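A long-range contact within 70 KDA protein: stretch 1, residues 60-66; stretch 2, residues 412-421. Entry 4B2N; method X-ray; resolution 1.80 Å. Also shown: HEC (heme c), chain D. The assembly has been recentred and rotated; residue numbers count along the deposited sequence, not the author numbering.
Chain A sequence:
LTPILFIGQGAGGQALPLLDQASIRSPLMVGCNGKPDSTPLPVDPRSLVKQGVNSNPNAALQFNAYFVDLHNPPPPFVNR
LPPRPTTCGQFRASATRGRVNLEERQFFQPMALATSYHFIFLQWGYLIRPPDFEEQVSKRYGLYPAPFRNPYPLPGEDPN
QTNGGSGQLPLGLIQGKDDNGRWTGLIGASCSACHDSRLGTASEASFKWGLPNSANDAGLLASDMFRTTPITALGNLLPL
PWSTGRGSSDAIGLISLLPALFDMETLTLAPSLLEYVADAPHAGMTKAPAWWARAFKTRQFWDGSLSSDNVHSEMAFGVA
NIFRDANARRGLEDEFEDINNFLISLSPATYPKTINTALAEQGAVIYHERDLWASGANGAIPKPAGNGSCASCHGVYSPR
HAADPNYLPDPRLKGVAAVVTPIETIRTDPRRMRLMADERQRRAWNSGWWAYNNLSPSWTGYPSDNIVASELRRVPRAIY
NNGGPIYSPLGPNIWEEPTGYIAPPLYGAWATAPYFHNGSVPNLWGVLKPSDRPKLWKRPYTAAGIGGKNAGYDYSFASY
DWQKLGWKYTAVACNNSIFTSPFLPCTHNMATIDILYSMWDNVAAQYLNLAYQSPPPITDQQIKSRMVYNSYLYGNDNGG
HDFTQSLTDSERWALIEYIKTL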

# COMPACT_ATOMS: atom_id res chain seq x y z
N ALA A 60 -10.20 9.85 25.83
CA ALA A 60 -9.46 10.61 24.81
C ALA A 60 -9.57 9.98 23.43
O ALA A 60 -9.59 10.67 22.41
CB ALA A 60 -8.00 10.72 25.19
N LEU A 61 -9.62 8.66 23.40
CA LEU A 61 -9.68 7.96 22.10
C LEU A 61 -10.94 7.12 21.94
O LEU A 61 -11.19 6.20 22.72
CB LEU A 61 -8.43 7.09 21.95
CG LEU A 61 -8.40 6.09 20.77
CD1 LEU A 61 -8.49 6.81 19.40
CD2 LEU A 61 -7.14 5.27 20.81
N GLN A 62 -11.73 7.42 20.93
CA GLN A 62 -12.94 6.61 20.61
C GLN A 62 -12.70 5.91 19.28
O GLN A 62 -12.71 6.57 18.25
CB GLN A 62 -14.15 7.51 20.49
CG GLN A 62 -14.33 8.31 21.77
CD GLN A 62 -14.73 7.38 22.92
OE1 GLN A 62 -15.60 6.57 22.75
NE2 GLN A 62 -14.08 7.51 24.07
N PHE A 63 -12.53 4.59 19.29
CA PHE A 63 -12.34 3.85 18.02
C PHE A 63 -13.58 3.88 17.16
O PHE A 63 -14.70 3.82 17.66
CB PHE A 63 -11.96 2.38 18.27
CG PHE A 63 -10.70 2.20 19.08
CD1 PHE A 63 -9.44 2.58 18.55
CD2 PHE A 63 -10.77 1.67 20.41
CE1 PHE A 63 -8.26 2.38 19.30
CE2 PHE A 63 -9.59 1.53 21.18
CZ PHE A 63 -8.32 1.86 20.62
N ASN A 64 -13.41 3.84 15.86
CA ASN A 64 -14.59 3.76 15.01
C ASN A 64 -14.44 2.83 13.86
O ASN A 64 -15.40 2.66 13.10
CB ASN A 64 -15.06 5.15 14.57
CG ASN A 64 -14.12 5.78 13.57
OD1 ASN A 64 -13.28 5.13 13.01
ND2 ASN A 64 -14.27 7.07 13.37
N ALA A 65 -13.29 2.17 13.73
CA ALA A 65 -13.12 1.26 12.60
C ALA A 65 -12.93 -0.14 13.16
O ALA A 65 -11.81 -0.50 13.60
CB ALA A 65 -11.92 1.67 11.76
N TYR A 66 -14.02 -0.91 13.15
CA TYR A 66 -14.01 -2.15 13.85
C TYR A 66 -13.46 -3.25 13.01
O TYR A 66 -13.70 -3.28 11.80
CB TYR A 66 -15.38 -2.53 14.39
CG TYR A 66 -15.94 -1.53 15.38
CD1 TYR A 66 -15.22 -1.14 16.51
CD2 TYR A 66 -17.19 -0.97 15.19
CE1 TYR A 66 -15.74 -0.20 17.42
CE2 TYR A 66 -17.70 -0.02 16.10
CZ TYR A 66 -16.98 0.32 17.23
OH TYR A 66 -17.46 1.26 18.15
N ARG A 412 -4.21 -3.64 26.38
CA ARG A 412 -3.82 -4.45 25.20
C ARG A 412 -4.01 -3.74 23.86
O ARG A 412 -3.49 -4.21 22.84
CB ARG A 412 -4.61 -5.76 25.15
CG ARG A 412 -4.25 -6.66 26.32
CD ARG A 412 -5.14 -7.91 26.33
NE ARG A 412 -6.56 -7.58 26.45
CZ ARG A 412 -7.54 -8.45 26.31
NH1 ARG A 412 -7.26 -9.74 26.06
NH2 ARG A 412 -8.81 -8.05 26.41
N LEU A 413 -4.67 -2.59 23.89
CA LEU A 413 -5.00 -1.81 22.70
C LEU A 413 -3.95 -0.70 22.43
O LEU A 413 -4.13 0.17 21.56
CB LEU A 413 -6.41 -1.24 22.82
CG LEU A 413 -7.56 -2.24 22.86
CD1 LEU A 413 -8.89 -1.47 23.00
CD2 LEU A 413 -7.58 -2.96 21.51
N LYS A 414 -2.83 -0.75 23.17
CA LYS A 414 -1.78 0.20 22.99
C LYS A 414 -1.36 0.16 21.53
O LYS A 414 -1.11 -0.93 20.98
CB LYS A 414 -0.59 -0.24 23.81
CG LYS A 414 0.62 0.67 23.77
CD LYS A 414 1.60 0.27 24.86
CE LYS A 414 1.91 -1.22 24.73
NZ LYS A 414 3.37 -1.30 24.90
N GLY A 415 -1.26 1.33 20.91
CA GLY A 415 -0.79 1.41 19.51
C GLY A 415 -1.77 1.00 18.39
O GLY A 415 -1.47 1.22 17.22
N VAL A 416 -2.94 0.47 18.74
CA VAL A 416 -3.95 0.12 17.69
C VAL A 416 -4.42 1.38 16.94
O VAL A 416 -4.75 2.39 17.56
CB VAL A 416 -5.17 -0.68 18.23
CG1 VAL A 416 -6.27 -0.84 17.18
CG2 VAL A 416 -4.73 -2.05 18.72
N ALA A 417 -4.39 1.30 15.60
CA ALA A 417 -4.97 2.35 14.77
C ALA A 417 -6.35 1.84 14.29
O ALA A 417 -6.44 0.97 13.40
CB ALA A 417 -4.03 2.67 13.59
N ALA A 418 -7.45 2.34 14.88
CA ALA A 418 -8.78 1.99 14.41
C ALA A 418 -9.70 3.19 14.30
O ALA A 418 -10.88 3.10 14.71
CB ALA A 418 -9.39 0.92 15.30
N VAL A 419 -9.19 4.31 13.79
CA VAL A 419 -10.03 5.45 13.57
C VAL A 419 -9.91 5.85 12.12
O VAL A 419 -8.83 6.17 11.69
CB VAL A 419 -9.56 6.63 14.47
CG1 VAL A 419 -10.31 7.93 14.16
CG2 VAL A 419 -9.69 6.27 15.96
N VAL A 420 -11.04 5.85 11.38
CA VAL A 420 -11.15 6.51 10.06
C VAL A 420 -11.66 7.93 10.36
O VAL A 420 -12.76 8.12 10.91
CB VAL A 420 -12.08 5.70 9.13
CG1 VAL A 420 -12.35 6.42 7.79
CG2 VAL A 420 -11.44 4.34 8.85
N THR A 421 -10.83 8.93 10.07
CA THR A 421 -11.19 10.32 10.42
C THR A 421 -12.08 10.82 9.25
O THR A 421 -11.68 10.74 8.08
CB THR A 421 -9.93 11.19 10.57
OG1 THR A 421 -9.09 10.67 11.60
CG2 THR A 421 -10.26 12.66 10.80
FE HEC D . -2.35 12.70 12.05
CHA HEC D . -1.64 11.40 8.93
CHB HEC D . 1.10 12.62 12.96
CHC HEC D . -2.94 14.45 14.93
CHD HEC D . -5.63 11.83 11.70
NA HEC D . -0.66 12.02 11.17
C1A HEC D . -0.52 11.66 9.81
C2A HEC D . 0.87 11.43 9.45
C3A HEC D . 1.67 11.78 10.64
C4A HEC D . 0.71 12.20 11.63
CMA HEC D . 3.18 11.67 10.75
CAA HEC D . 1.42 10.83 8.15
CBA HEC D . 1.25 9.29 8.42
CGA HEC D . 1.51 8.49 7.14
O1A HEC D . 1.67 9.14 6.08
O2A HEC D . 1.63 7.21 7.11
NB HEC D . -1.09 13.41 13.65
C1B HEC D . 0.22 13.31 13.89
C2B HEC D . 0.71 13.93 15.12
C3B HEC D . -0.52 14.50 15.70
C4B HEC D . -1.54 14.12 14.73
CMB HEC D . 2.13 13.94 15.63
CAB HEC D . -0.69 15.32 16.96
CBB HEC D . -0.08 16.57 16.90
NC HEC D . -3.91 12.95 13.17
C1C HEC D . -4.06 13.84 14.27
C2C HEC D . -5.44 14.06 14.70
C3C HEC D . -6.22 13.28 13.77
C4C HEC D . -5.26 12.70 12.79
CMC HEC D . -5.94 14.90 15.87
CAC HEC D . -7.71 13.19 13.79
CBC HEC D . -8.55 14.24 13.81
ND HEC D . -3.39 11.74 10.66
C1D HEC D . -4.70 11.52 10.60
C2D HEC D . -5.23 10.88 9.40
C3D HEC D . -4.06 10.76 8.57
C4D HEC D . -3.01 11.33 9.41
CMD HEC D . -6.65 10.47 9.10
CAD HEC D . -3.98 10.16 7.18
CBD HEC D . -4.06 11.37 6.23
CGD HEC D . -3.96 10.97 4.78
O1D HEC D . -4.81 11.31 3.95
O2D HEC D . -3.01 10.27 4.51

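Segments remote in sequence often pair without forming a sheet, and do so more readily when the polar groups they bring together find partners. The contact between residues 60-66 and 412-421, whose touching residues lie at least 350 positions apart, illustrates the principle: four hydrogen bonds, three of them made by Asn64 and one by Ala65, hold the stretches together, and apolar side chains pack beside them.

The carbonyl of Ala418 is the backbone acceptor at the centre. It receives two consecutive amides, Asn64 N at 2.9 Å from Ala418 O and Ala65 N at 2.8 Å from the same Ala418 O. The N-H...O angles are 155° and 145°, so neither bond is strongly bent. One oxygen thus satisfies two consecutive donors.

The side chain of Asn64 extends the pairing. Its CA-to-CB bond points sideways to the other stretch, but with chi1 at 70° (p) and chi2 at 15° the amide end comes nearer and meets the backbone of Val420 with both of its polar atoms. Val420 N donates to Asn64 OD1 at 2.9 Å, while Asn64 ND2 donates to Val420 O at 3.1 Å. A carboxamide suits this place because it carries an acceptor and a donor side by side, matching the N-H and C=O of a single residue. Here a side chain does what a neighbouring strand's backbone often does, although stretch 1 has no regular secondary structure.

The second stretch also organises itself. A type II turn from Leu413 to Val416 is closed by Val416 N donating to Leu413 O at 3.1 Å, and Gly415, with phi at 75°, occupies a position where positive phi favours glycine. Leu413 and Val416 both direct their CA-to-CB bonds toward stretch 1, where Phe63 meets them.

Phe63 is buried and has the largest area covered in the contact. Its CE2 lies 3.6 Å from Leu413 CD1 and its CD1 lies 3.6 Å from Ala418 CB, while Val416 O sits at the ring edge, 3.9 Å from Phe63 CE1. The ring therefore spans the turn and the segment beyond it, burying apolar surface next to the hydrogen bonds.

Smaller groups complete the packing. Ala65 CB approaches Val420 CG2 at 4.0 Å, its methyl fitting close to the backbone pairing, and Leu61 CD1 rests 3.7 Å from Val419 CG2. In all, 445 Å² is buried, counting both sides, with directional polar bonds and apolar contacts sharing one compact interface.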